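Local coordinates for putative lipoprotein (PDB 4FVS) that is of unknown function but, with a fold related to the LolA/LolB lipoprotein carriers, probably binds lipid or another apolar ligand in the cell envelope, at residues C4-F8 / Y105-Y109; L41-Q45 / Y69-G73; T94-T99 / V125-K131. All coordinates share one frame; numbering follows the deposited sequence.

Interaction 1 of 3, residues C4-F8 / Y105-Y109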
ATOM      1  N   CYS A   4      17.054 -10.341   5.633  1.00 88.62           N
ATOM      2  CA  CYS A   4      15.664  -9.957   5.386  1.00 82.90           C
ATOM      3  C   CYS A   4      15.645  -8.641   4.609  1.00 79.49           C
ATOM      4  O   CYS A   4      16.083  -7.609   5.130  1.00 78.59           O
ATOM      5  CB  CYS A   4      14.871  -9.856   6.693  1.00 82.91           C
ATOM      6  SG  CYS A   4      13.080  -9.603   6.478  1.00 82.92           S
ATOM      7  N   THR A   5      15.169  -8.693   3.340  1.00 71.31           N
ATOM      8  CA  THR A   5      14.999  -7.534   2.460  1.00 68.06           C
ATOM      9  C   THR A   5      13.776  -6.754   2.951  1.00 67.66           C
ATOM     10  O   THR A   5      12.696  -7.332   3.120  1.00 66.59           O
ATOM     11  CB  THR A   5      14.875  -7.968   1.003  1.00 73.65           C
ATOM     12  OG1 THR A   5      15.934  -8.863   0.686  1.00 79.52           O
ATOM     13  CG2 THR A   5      14.893  -6.804   0.043  1.00 70.14           C
ATOM     14  N   PHE A   6      13.972  -5.454   3.233  1.00 61.82           N
ATOM     15  CA  PHE A   6      12.960  -4.564   3.769  1.00 57.94           C
ATOM     16  C   PHE A   6      12.313  -3.774   2.626  1.00 59.03           C
ATOM     17  O   PHE A   6      12.957  -2.910   2.032  1.00 61.09           O
ATOM     18  CB  PHE A   6      13.610  -3.639   4.809  1.00 61.18           C
ATOM     19  CG  PHE A   6      12.701  -3.203   5.925  1.00 61.35           C
ATOM     20  CD1 PHE A   6      12.546  -3.986   7.056  1.00 65.23           C
ATOM     21  CD2 PHE A   6      12.035  -1.983   5.868  1.00 61.76           C
ATOM     22  CE1 PHE A   6      11.716  -3.570   8.096  1.00 65.45           C
ATOM     23  CE2 PHE A   6      11.205  -1.571   6.910  1.00 63.24           C
ATOM     24  CZ  PHE A   6      11.051  -2.366   8.014  1.00 62.33           C
ATOM     25  N   PHE A   7      11.042  -4.079   2.305  1.00 50.25           N
ATOM     26  CA  PHE A   7      10.339  -3.404   1.219  1.00 46.24           C
ATOM     27  C   PHE A   7       9.604  -2.154   1.744  1.00 51.07           C
ATOM     28  O   PHE A   7       8.385  -2.033   1.609  1.00 50.42           O
ATOM     29  CB  PHE A   7       9.383  -4.369   0.506  1.00 44.81           C
ATOM     30  CG  PHE A   7      10.123  -5.488  -0.182  1.00 47.17           C
ATOM     31  CD1 PHE A   7      10.846  -5.251  -1.345  1.00 49.43           C
ATOM     32  CD2 PHE A   7      10.125  -6.771   0.350  1.00 50.68           C
ATOM     33  CE1 PHE A   7      11.539  -6.278  -1.973  1.00 52.19           C
ATOM     34  CE2 PHE A   7      10.826  -7.796  -0.278  1.00 55.65           C
ATOM     35  CZ  PHE A   7      11.527  -7.541  -1.442  1.00 54.03           C
ATOM     36  N   PHE A   8      10.368  -1.217   2.326  1.00 48.35           N
ATOM     37  CA  PHE A   8       9.879   0.034   2.887  1.00 46.94           C
ATOM     38  C   PHE A   8      11.059   0.885   3.326  1.00 54.57           C
ATOM     39  O   PHE A   8      12.065   0.290   3.701  1.00 57.68           O
ATOM     40  CB  PHE A   8       8.959  -0.274   4.076  1.00 47.75           C
ATOM     41  CG  PHE A   8       8.024   0.829   4.519  1.00 47.67           C
ATOM     42  CD1 PHE A   8       6.903   1.161   3.762  1.00 46.80           C
ATOM     43  CD2 PHE A   8       8.231   1.491   5.721  1.00 50.40           C
ATOM     44  CE1 PHE A   8       6.039   2.168   4.174  1.00 46.23           C
ATOM     45  CE2 PHE A   8       7.352   2.486   6.140  1.00 51.87           C
ATOM     46  CZ  PHE A   8       6.258   2.812   5.367  1.00 47.04           C
ATOM     47  N   TYR A 105       5.059  -9.403   2.215  1.00 50.89           N
ATOM     48  CA  TYR A 105       5.481  -9.006   0.895  1.00 50.66           C
ATOM     49  C   TYR A 105       6.657  -9.901   0.544  1.00 55.89           C
ATOM     50  O   TYR A 105       7.748  -9.751   1.097  1.00 58.34           O
ATOM     51  CB  TYR A 105       5.790  -7.494   0.808  1.00 52.97           C
ATOM     52  CG  TYR A 105       4.536  -6.652   0.710  1.00 55.65           C
ATOM     53  CD1 TYR A 105       3.791  -6.335   1.847  1.00 57.15           C
ATOM     54  CD2 TYR A 105       4.070  -6.203  -0.518  1.00 57.15           C
ATOM     55  CE1 TYR A 105       2.614  -5.593   1.762  1.00 57.46           C
ATOM     56  CE2 TYR A 105       2.888  -5.462  -0.618  1.00 57.78           C
ATOM     57  CZ  TYR A 105       2.163  -5.161   0.526  1.00 68.89           C
ATOM     58  OH  TYR A 105       1.016  -4.407   0.447  1.00 73.75           O
ATOM     59  N   PRO A 106       6.427 -10.921  -0.300  1.00 51.60           N
ATOM     60  CA  PRO A 106       7.516 -11.841  -0.658  1.00 52.75           C
ATOM     61  C   PRO A 106       8.653 -11.139  -1.411  1.00 57.69           C
ATOM     62  O   PRO A 106       8.433 -10.141  -2.079  1.00 56.83           O
ATOM     63  CB  PRO A 106       6.821 -12.882  -1.549  1.00 54.63           C
ATOM     64  CG  PRO A 106       5.367 -12.765  -1.229  1.00 58.15           C
ATOM     65  CD  PRO A 106       5.175 -11.292  -0.985  1.00 52.54           C
ATOM     66  N   ASN A 107       9.879 -11.637  -1.239  1.00 56.41           N
ATOM     67  CA  ASN A 107      11.110 -11.156  -1.854  1.00 58.06           C
ATOM     68  C   ASN A 107      11.467 -12.062  -3.036  1.00 65.42           C
ATOM     69  O   ASN A 107      11.928 -13.192  -2.836  1.00 68.36           O
ATOM     70  CB  ASN A 107      12.241 -11.124  -0.814  1.00 59.67           C
ATOM     71  CG  ASN A 107      13.618 -10.759  -1.330  1.00 71.71           C
ATOM     72  OD1 ASN A 107      13.790 -10.156  -2.404  1.00 63.32           O
ATOM     73  ND2 ASN A 107      14.627 -11.075  -0.527  1.00 59.17           N
ATOM     74  N   PRO A 108      11.293 -11.578  -4.277  1.00 59.93           N
ATOM     75  CA  PRO A 108      11.576 -12.433  -5.442  1.00 59.92           C
ATOM     76  C   PRO A 108      13.055 -12.526  -5.793  1.00 65.92           C
ATOM     77  O   PRO A 108      13.431 -13.322  -6.674  1.00 68.11           O
ATOM     78  CB  PRO A 108      10.814 -11.746  -6.554  1.00 60.40           C
ATOM     79  CG  PRO A 108      10.842 -10.312  -6.158  1.00 64.93           C
ATOM     80  CD  PRO A 108      10.757 -10.264  -4.680  1.00 59.47           C
ATOM     81  N   TYR A 109      13.891 -11.723  -5.116  1.00 61.93           N
ATOM     82  CA  TYR A 109      15.337 -11.677  -5.373  1.00 64.62           C
ATOM     83  C   TYR A 109      16.095 -12.646  -4.472  1.00 71.62           C
ATOM     84  O   TYR A 109      17.248 -12.959  -4.753  1.00 74.85           O
ATOM     85  CB  TYR A 109      15.875 -10.256  -5.192  1.00 65.12           C
ATOM     86  CG  TYR A 109      15.081  -9.226  -5.966  1.00 65.77           C
ATOM     87  CD1 TYR A 109      15.231  -9.094  -7.342  1.00 69.65           C
ATOM     88  CD2 TYR A 109      14.154  -8.398  -5.327  1.00 63.23           C
ATOM     89  CE1 TYR A 109      14.511  -8.143  -8.061  1.00 69.67           C
ATOM     90  CE2 TYR A 109      13.412  -7.458  -6.041  1.00 62.02           C
ATOM     91  CZ  TYR A 109      13.601  -7.332  -7.409  1.00 73.49           C
ATOM     92  OH  TYR A 109      12.929  -6.406  -8.166  1.00 78.50           O
TER
HETATM   93  O   HOH W   1      15.218 -11.888   2.511  1.00 67.75           O

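Interaction 2 of 3, residues L41-Q45 / Y69-G73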
ATOM      1  N   LEU A  41      15.677  -5.116  16.296  1.00100.00           N
ATOM      2  CA  LEU A  41      15.357  -6.145  17.286  1.00102.76           C
ATOM      3  C   LEU A  41      16.117  -7.418  16.915  1.00110.11           C
ATOM      4  O   LEU A  41      16.563  -7.512  15.765  1.00108.84           O
ATOM      5  CB  LEU A  41      13.829  -6.405  17.332  1.00 99.57           C
ATOM      6  CG  LEU A  41      12.903  -5.200  17.423  1.00102.46           C
ATOM      7  CD1 LEU A  41      11.637  -5.423  16.596  1.00 98.17           C
ATOM      8  CD2 LEU A  41      12.603  -4.839  18.870  1.00107.38           C
ATOM      9  N   PRO A  42      16.277  -8.423  17.810  1.00110.05           N
ATOM     10  CA  PRO A  42      17.030  -9.628  17.409  1.00111.57           C
ATOM     11  C   PRO A  42      16.337 -10.432  16.293  1.00111.45           C
ATOM     12  O   PRO A  42      17.027 -11.008  15.450  1.00110.92           O
ATOM     13  CB  PRO A  42      17.122 -10.441  18.704  1.00117.26           C
ATOM     14  CG  PRO A  42      16.004  -9.942  19.557  1.00120.83           C
ATOM     15  CD  PRO A  42      15.843  -8.497  19.221  1.00114.29           C
ATOM     16  N   SER A  43      14.988 -10.431  16.266  1.00105.07           N
ATOM     17  CA  SER A  43      14.162 -11.158  15.288  1.00101.38           C
ATOM     18  C   SER A  43      14.132 -10.477  13.890  1.00102.10           C
ATOM     19  O   SER A  43      13.835 -11.133  12.880  1.00 99.15           O
ATOM     20  CB  SER A  43      12.737 -11.296  15.817  1.00102.00           C
ATOM     21  OG  SER A  43      12.180 -10.032  16.142  1.00104.70           O
ATOM     22  N   GLY A  44      14.432  -9.178  13.864  1.00 98.69           N
ATOM     23  CA  GLY A  44      14.434  -8.354  12.661  1.00 95.92           C
ATOM     24  C   GLY A  44      14.220  -6.885  12.967  1.00 98.64           C
ATOM     25  O   GLY A  44      14.194  -6.488  14.130  1.00101.23           O
ATOM     26  N   GLN A  45      14.062  -6.070  11.930  1.00 90.85           N
ATOM     27  CA  GLN A  45      13.897  -4.625  12.079  1.00 89.42           C
ATOM     28  C   GLN A  45      12.435  -4.220  12.134  1.00 87.22           C
ATOM     29  O   GLN A  45      11.610  -4.868  11.508  1.00 84.63           O
ATOM     30  CB  GLN A  45      14.567  -3.921  10.893  1.00 90.42           C
ATOM     31  CG  GLN A  45      14.939  -2.469  11.152  1.00102.01           C
ATOM     32  CD  GLN A  45      15.670  -1.865   9.989  1.00119.27           C
ATOM     33  OE1 GLN A  45      16.705  -1.205  10.157  1.00116.31           O
ATOM     34  NE2 GLN A  45      15.153  -2.081   8.783  1.00109.17           N
ATOM     35  N   TYR A  69       7.754  -4.276   9.365  1.00 66.53           N
ATOM     36  CA  TYR A  69       8.760  -5.033  10.106  1.00 70.70           C
ATOM     37  C   TYR A  69       9.214  -6.307   9.396  1.00 70.40           C
ATOM     38  O   TYR A  69       8.529  -6.825   8.519  1.00 64.92           O
ATOM     39  CB  TYR A  69       8.253  -5.398  11.525  1.00 75.64           C
ATOM     40  CG  TYR A  69       6.963  -6.180  11.532  1.00 79.20           C
ATOM     41  CD1 TYR A  69       6.968  -7.568  11.423  1.00 83.09           C
ATOM     42  CD2 TYR A  69       5.739  -5.540  11.690  1.00 78.93           C
ATOM     43  CE1 TYR A  69       5.782  -8.299  11.429  1.00 84.53           C
ATOM     44  CE2 TYR A  69       4.545  -6.259  11.697  1.00 79.56           C
ATOM     45  CZ  TYR A  69       4.570  -7.641  11.549  1.00 90.86           C
ATOM     46  OH  TYR A  69       3.406  -8.378  11.550  1.00 95.14           O
ATOM     47  N   CYS A  70      10.401  -6.776   9.809  1.00 71.65           N
ATOM     48  CA  CYS A  70      11.038  -8.044   9.475  1.00 74.21           C
ATOM     49  C   CYS A  70      10.967  -8.945  10.694  1.00 77.66           C
ATOM     50  O   CYS A  70      11.326  -8.517  11.794  1.00 79.41           O
ATOM     51  CB  CYS A  70      12.482  -7.856   9.017  1.00 78.50           C
ATOM     52  SG  CYS A  70      12.684  -7.736   7.221  1.00 81.89           S
ATOM     53  N   GLN A  71      10.497 -10.175  10.518  1.00 71.02           N
ATOM     54  CA  GLN A  71      10.447 -11.165  11.579  1.00 71.59           C
ATOM     55  C   GLN A  71      10.879 -12.432  10.991  1.00 74.24           C
ATOM     56  O   GLN A  71      10.197 -12.975  10.130  1.00 71.80           O
ATOM     57  CB  GLN A  71       9.058 -11.306  12.239  1.00 71.66           C
ATOM     58  CG  GLN A  71       8.670 -10.202  13.222  1.00 89.06           C
ATOM     59  CD  GLN A  71       8.595 -10.692  14.642  1.00109.80           C
ATOM     60  OE1 GLN A  71       9.524 -11.330  15.158  1.00110.12           O
ATOM     61  NE2 GLN A  71       7.496 -10.369  15.318  1.00 95.85           N
ATOM     62  N   ASN A  72      12.064 -12.856  11.380  1.00 72.89           N
ATOM     63  CA  ASN A  72      12.690 -14.125  11.035  1.00 73.49           C
ATOM     64  C   ASN A  72      12.695 -14.378   9.515  1.00 74.11           C
ATOM     65  O   ASN A  72      12.244 -15.425   9.041  1.00 73.74           O
ATOM     66  CB  ASN A  72      12.013 -15.287  11.785  1.00 71.46           C
ATOM     67  CG  ASN A  72      12.055 -15.133  13.284  1.00 96.82           C
ATOM     68  OD1 ASN A  72      13.034 -14.640  13.870  1.00 99.38           O
ATOM     69  ND2 ASN A  72      10.984 -15.549  13.935  1.00 86.03           N
ATOM     70  N   GLY A  73      13.237 -13.412   8.786  1.00 67.82           N
ATOM     71  CA  GLY A  73      13.436 -13.511   7.350  1.00 65.51           C
ATOM     72  C   GLY A  73      12.293 -13.113   6.448  1.00 65.46           C
ATOM     73  O   GLY A  73      12.481 -13.095   5.232  1.00 65.54           O
TER

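Interaction 3 of 3, residues T94-T99 / V125-K131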
ATOM      1  N   THR A  94     -10.637  12.884   8.189  1.00 65.27           N
ATOM      2  CA  THR A  94      -9.653  12.490   9.203  1.00 66.80           C
ATOM      3  C   THR A  94     -10.225  11.543  10.271  1.00 71.37           C
ATOM      4  O   THR A  94      -9.436  10.914  10.985  1.00 71.51           O
ATOM      5  CB  THR A  94      -9.030  13.712   9.845  1.00 81.69           C
ATOM      6  OG1 THR A  94      -8.978  14.733   8.852  1.00 80.98           O
ATOM      7  CG2 THR A  94      -7.618  13.429  10.341  1.00 85.48           C
ATOM      8  N   ASN A  95     -11.566  11.391  10.339  1.00 68.40           N
ATOM      9  CA  ASN A  95     -12.221  10.466  11.276  1.00 68.62           C
ATOM     10  C   ASN A  95     -12.220   9.051  10.726  1.00 66.11           C
ATOM     11  O   ASN A  95     -12.479   8.109  11.462  1.00 67.07           O
ATOM     12  CB  ASN A  95     -13.653  10.898  11.584  1.00 72.73           C
ATOM     13  CG  ASN A  95     -13.758  12.216  12.286  1.00 88.95           C
ATOM     14  OD1 ASN A  95     -12.943  12.551  13.165  1.00 78.15           O
ATOM     15  ND2 ASN A  95     -14.794  12.966  11.925  1.00 82.19           N
ATOM     16  N   VAL A  96     -11.916   8.902   9.437  1.00 57.09           N
ATOM     17  CA  VAL A  96     -11.869   7.612   8.768  1.00 53.28           C
ATOM     18  C   VAL A  96     -10.607   6.848   9.196  1.00 58.96           C
ATOM     19  O   VAL A  96      -9.491   7.370   9.114  1.00 58.98           O
ATOM     20  CB  VAL A  96     -11.957   7.775   7.248  1.00 53.65           C
ATOM     21  CG1 VAL A  96     -11.880   6.433   6.552  1.00 51.98           C
ATOM     22  CG2 VAL A  96     -13.239   8.494   6.863  1.00 54.31           C
ATOM     23  N   ASP A  97     -10.804   5.621   9.699  1.00 56.86           N
ATOM     24  CA  ASP A  97      -9.710   4.742  10.094  1.00 56.30           C
ATOM     25  C   ASP A  97      -9.877   3.373   9.419  1.00 57.51           C
ATOM     26  O   ASP A  97     -10.933   3.080   8.850  1.00 57.81           O
ATOM     27  CB  ASP A  97      -9.612   4.604  11.626  1.00 60.42           C
ATOM     28  CG  ASP A  97      -8.174   4.538  12.140  1.00 75.59           C
ATOM     29  OD1 ASP A  97      -7.288   4.053  11.391  1.00 72.93           O
ATOM     30  OD2 ASP A  97      -7.933   4.978  13.283  1.00 88.99           O
ATOM     31  N   ILE A  98      -8.806   2.572   9.420  1.00 51.44           N
ATOM     32  CA  ILE A  98      -8.800   1.227   8.853  1.00 49.35           C
ATOM     33  C   ILE A  98      -8.233   0.294   9.917  1.00 52.72           C
ATOM     34  O   ILE A  98      -7.306   0.660  10.646  1.00 52.30           O
ATOM     35  CB  ILE A  98      -8.037   1.158   7.501  1.00 50.84           C
ATOM     36  CG1 ILE A  98      -8.734   2.037   6.431  1.00 51.51           C
ATOM     37  CG2 ILE A  98      -7.955  -0.259   6.995  1.00 50.46           C
ATOM     38  CD1 ILE A  98      -8.016   2.234   5.094  1.00 62.56           C
ATOM     39  N   THR A  99      -8.843  -0.905  10.044  1.00 48.85           N
ATOM     40  CA  THR A  99      -8.435  -1.935  11.006  1.00 46.82           C
ATOM     41  C   THR A  99      -7.039  -2.427  10.646  1.00 50.37           C
ATOM     42  O   THR A  99      -6.664  -2.479   9.466  1.00 48.27           O
ATOM     43  CB  THR A  99      -9.450  -3.077  11.048  1.00 45.01           C
ATOM     44  OG1 THR A  99      -9.664  -3.559   9.727  1.00 47.54           O
ATOM     45  CG2 THR A  99     -10.777  -2.668  11.638  1.00 40.22           C
ATOM     46  N   VAL A 125      -9.981  -5.974   5.908  1.00 60.29           N
ATOM     47  CA  VAL A 125     -10.001  -4.863   6.827  1.00 58.49           C
ATOM     48  C   VAL A 125     -11.405  -4.253   6.891  1.00 59.60           C
ATOM     49  O   VAL A 125     -12.339  -4.716   6.240  1.00 59.71           O
ATOM     50  CB  VAL A 125      -8.932  -3.814   6.429  1.00 60.26           C
ATOM     51  CG1 VAL A 125      -7.543  -4.441   6.427  1.00 59.87           C
ATOM     52  CG2 VAL A 125      -9.251  -3.129   5.095  1.00 58.14           C
ATOM     53  N   LYS A 126     -11.544  -3.240   7.727  1.00 53.88           N
ATOM     54  CA  LYS A 126     -12.757  -2.481   7.814  1.00 52.53           C
ATOM     55  C   LYS A 126     -12.401  -1.000   7.818  1.00 54.49           C
ATOM     56  O   LYS A 126     -11.563  -0.543   8.606  1.00 53.41           O
ATOM     57  CB  LYS A 126     -13.580  -2.877   9.017  1.00 54.74           C
ATOM     58  CG  LYS A 126     -15.054  -2.657   8.760  1.00 57.30           C
ATOM     59  CD  LYS A 126     -15.906  -3.053   9.897  1.00 52.95           C
ATOM     60  CE  LYS A 126     -15.842  -4.532  10.166  1.00 54.52           C
ATOM     61  NZ  LYS A 126     -16.641  -5.385   9.256  1.00 50.27           N
ATOM     62  N   ILE A 127     -12.965  -0.272   6.873  1.00 49.84           N
ATOM     63  CA  ILE A 127     -12.762   1.171   6.826  1.00 49.45           C
ATOM     64  C   ILE A 127     -14.017   1.781   7.486  1.00 52.81           C
ATOM     65  O   ILE A 127     -15.137   1.396   7.147  1.00 53.67           O
ATOM     66  CB  ILE A 127     -12.444   1.664   5.405  1.00 52.20           C
ATOM     67  CG1 ILE A 127     -12.304   3.173   5.350  1.00 53.35           C
ATOM     68  CG2 ILE A 127     -13.416   1.131   4.350  1.00 54.46           C
ATOM     69  CD1 ILE A 127     -11.485   3.638   4.144  1.00 64.41           C
ATOM     70  N   TYR A 128     -13.827   2.601   8.521  1.00 47.28           N
ATOM     71  CA  TYR A 128     -14.933   3.123   9.321  1.00 47.58           C
ATOM     72  C   TYR A 128     -14.664   4.527   9.824  1.00 51.27           C
ATOM     73  O   TYR A 128     -13.518   4.962   9.828  1.00 49.84           O
ATOM     74  CB  TYR A 128     -15.163   2.183  10.545  1.00 49.57           C
ATOM     75  CG  TYR A 128     -13.986   2.094  11.504  1.00 50.13           C
ATOM     76  CD1 TYR A 128     -12.935   1.213  11.272  1.00 50.46           C
ATOM     77  CD2 TYR A 128     -13.916   2.905  12.633  1.00 53.01           C
ATOM     78  CE1 TYR A 128     -11.828   1.162  12.121  1.00 50.17           C
ATOM     79  CE2 TYR A 128     -12.818   2.858  13.498  1.00 54.38           C
ATOM     80  CZ  TYR A 128     -11.770   1.989  13.234  1.00 58.72           C
ATOM     81  OH  TYR A 128     -10.689   1.940  14.092  1.00 59.03           O
ATOM     82  N   ASP A 129     -15.709   5.179  10.362  1.00 49.62           N
ATOM     83  CA  ASP A 129     -15.660   6.495  10.983  1.00 51.28           C
ATOM     84  C   ASP A 129     -15.429   6.297  12.489  1.00 58.59           C
ATOM     85  O   ASP A 129     -16.276   5.726  13.164  1.00 61.38           O
ATOM     86  CB  ASP A 129     -16.982   7.249  10.666  1.00 55.61           C
ATOM     87  CG  ASP A 129     -17.191   8.669  11.203  1.00 73.19           C
ATOM     88  OD1 ASP A 129     -16.446   9.081  12.119  1.00 75.28           O
ATOM     89  OD2 ASP A 129     -18.145   9.344  10.742  1.00 80.50           O
ATOM     90  N   LYS A 130     -14.270   6.742  13.007  1.00 55.84           N
ATOM     91  CA  LYS A 130     -13.864   6.674  14.422  1.00 57.87           C
ATOM     92  C   LYS A 130     -14.939   7.217  15.362  1.00 67.72           C
ATOM     93  O   LYS A 130     -15.114   6.680  16.467  1.00 70.07           O
ATOM     94  CB  LYS A 130     -12.556   7.469  14.658  1.00 60.37           C
ATOM     95  CG  LYS A 130     -11.283   6.706  14.252  1.00 82.67           C
ATOM     96  CD  LYS A 130      -9.984   7.505  14.451  1.00 96.52           C
ATOM     97  CE  LYS A 130      -9.550   8.266  13.212  1.00107.93           C
ATOM     98  NZ  LYS A 130      -8.183   8.834  13.358  1.00115.47           N
ATOM     99  N   LYS A 131     -15.667   8.272  14.912  1.00 66.28           N
ATOM    100  CA  LYS A 131     -16.711   8.973  15.670  1.00 69.78           C
ATOM    101  C   LYS A 131     -18.094   8.298  15.522  1.00 76.81           C
ATOM    102  O   LYS A 131     -18.949   8.474  16.408  1.00 81.12           O
ATOM    103  CB  LYS A 131     -16.806  10.449  15.239  1.00 72.51           C
ATOM    104  CG  LYS A 131     -15.487  11.241  15.274  1.00 89.63           C
ATOM    105  CD  LYS A 131     -15.085  11.783  16.646  1.00101.22           C
ATOM    106  CE  LYS A 131     -13.856  12.659  16.532  1.00114.24           C
ATOM    107  NZ  LYS A 131     -13.617  13.481  17.756  1.00126.95           N
TER
HETATM  108  O   HOH W   2      -6.651   7.414  10.770  1.00 53.71           O

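Interaction 1 of 3, residues C4-F8 / Y105-Y109
The Phe7 ring meets the 105-109 loop with its rim. CB of Asn107 lies in the ring plane, 3.7 Å from Phe7 CE2, and Asn107 OD1 comes to the same edge, near the plane and 3.6 Å from CZ. The carbonyl oxygens of Tyr105 and Pro106 approach obliquely, Pro106 O 3.8 Å from Phe7 CE2, while Pro108 CD touches Phe7 CZ at 4.3 Å. Ring and amide planes stand 67° apart, and the two side chains cross at about a right angle. A second flat group, the ring of Tyr109, carries Pro108 CG over one face, set off toward the rim. From outside, Tyr187 packs edge-to-face against both Phe7 and Tyr105 and hydrogen-bonds to Pro106 O.

Asn107 carries most of the polar part of the contact. With CG anti to the backbone N (chi1 175°), its amide reaches past the Phe7 rim toward Thr5. OD1 turns back to accept from Tyr109 N at 3.1 Å, forming an Asx turn; that donor sits well above the carbonyl plane. On the other arm, ND2 donates to a water at 3.2 Å, which also takes a weak bond from Thr5 N. Thr5 OG1 lies close to ND2, but the angle is too poor for a hydrogen bond. With an alanine here, Tyr109 N is likely to lose its side-chain acceptor, the water its tie to this loop and Phe7 CZ its neighbour OD1, though CB would stay at the ring edge.

Phe7 centres an inverse gamma turn. Its neighbours Phe6 and Phe8 pack on strands 44-54 and 60-71. The N-terminal segment and the 105-109 loop are therefore joined by packing round the rim of Phe7 and a water bridge, weak at its Thr5 end, without a direct hydrogen bond.

Interaction 2 of 3, residues L41-Q45 / Y69-G73
Gln45 O is the oxygen approached twice from across the hairpin: Cys70 N donates to it at 2.8 Å in a nearly straight bond (170°), and the CA-H of Tyr69 adds a weaker contact. Toward the turn, Asn72 N donates to Ser43 O at 2.9 Å, so that one backbone bond joins the strands and a second continues the pairing just past their ends. Between them Gly44 sits opposite Cys70, its CA 3.2 Å from Cys70 O in a CA-H...O contact. A CB at this position would be directed into that oxygen.

One side-chain bond stands beside the backbone pair. Ser43 OG, at chi1 56°, donates to Gln71 OE1 at 3.1 Å from above the amide plane. Gln71 reaches it by bending at chi2. Residues 41-44 form the tight turn that leads in from strand 27-41, with Leu41 N donating to Gly44 O.

Gln45 NE2 is hydrogen-bonded to Gln10 OE1, and Cys70 is disulfide-bonded to Cys4. The backbone bonds thus fix this end of the hairpin, the disulfide adds a covalent anchor to the N-terminal segment, and the Ser43-Gln71 bond is the one side-chain hydrogen bond between the two segments, at the surface.

Interaction 3 of 3, residues T94-T99 / V125-K131
Two side chains turned in between their own backbone N and carbonyl carbon shape this contact: Tyr128 (chi1 63°) lays its ring alongside Asp97, and Thr99 (chi1 53°) brings OG1 onto Lys126 N. The strands are antiparallel partners at one edge of the curved beta structure of this LolA/LolB-like fold, with 96-98 the last strand there. Asp97 and Tyr128 form the hydrogen-bonded pair: Asp97 N donates to Tyr128 O at 2.8 Å, and Tyr128 N to Asp97 O at 3.0 Å. Val96-Asp129 and Ile98-Ile127 are the non-hydrogen-bonded pairs on either side.

On the face of Val96, Ile98 and Ile127, which Asp129 shares, Val96 CG1 rests on Ile127 CG1, and Ile98 turns CD1 to Ile127 CD1 and CG2 to Val125 CG2 (3.7 Å). Met92 covers part of this patch. On the other face Asp97 CB lies over the Tyr128 ring, off-centre, 4.2 Å from its centroid, in a CH-pi contact. Lys130 runs across Asp97, and its NZ forms a long salt bridge to OD2 (3.9 Å) and a weak bond to Thr94 O.

Beyond the strand ends, Lys130 N donates to Asn95 O at 2.7 Å, and Asp129 OD1 accepts from Lys131 N in an Asx turn. At the other end Thr99 grips Lys126 twice: its N donates to Lys126 O, and its OG1 accepts from Lys126 N at 2.8 Å.

In the fold
From the N terminus, the chain lays down 4-8 and does not meet its partner until 105-109, so interaction 1 closes a loop of about a hundred residues. Interaction 2 nests inside that loop, pairing 41-45 with 69-73 at one end of the hairpin of strands 44-54 and 60-71. The Cys4-Cys70 disulfide and Phe6, resting on Gln45, join the two contacts directly. Interaction 3 opens at 94-99, before interaction 1 has closed, and closes at 125-131, so these two cross along the chain. It lies on the opposite side of the chain's centre, about 28 Å from interaction 1 between centres, and ties strand 96-98 to strand 123-129.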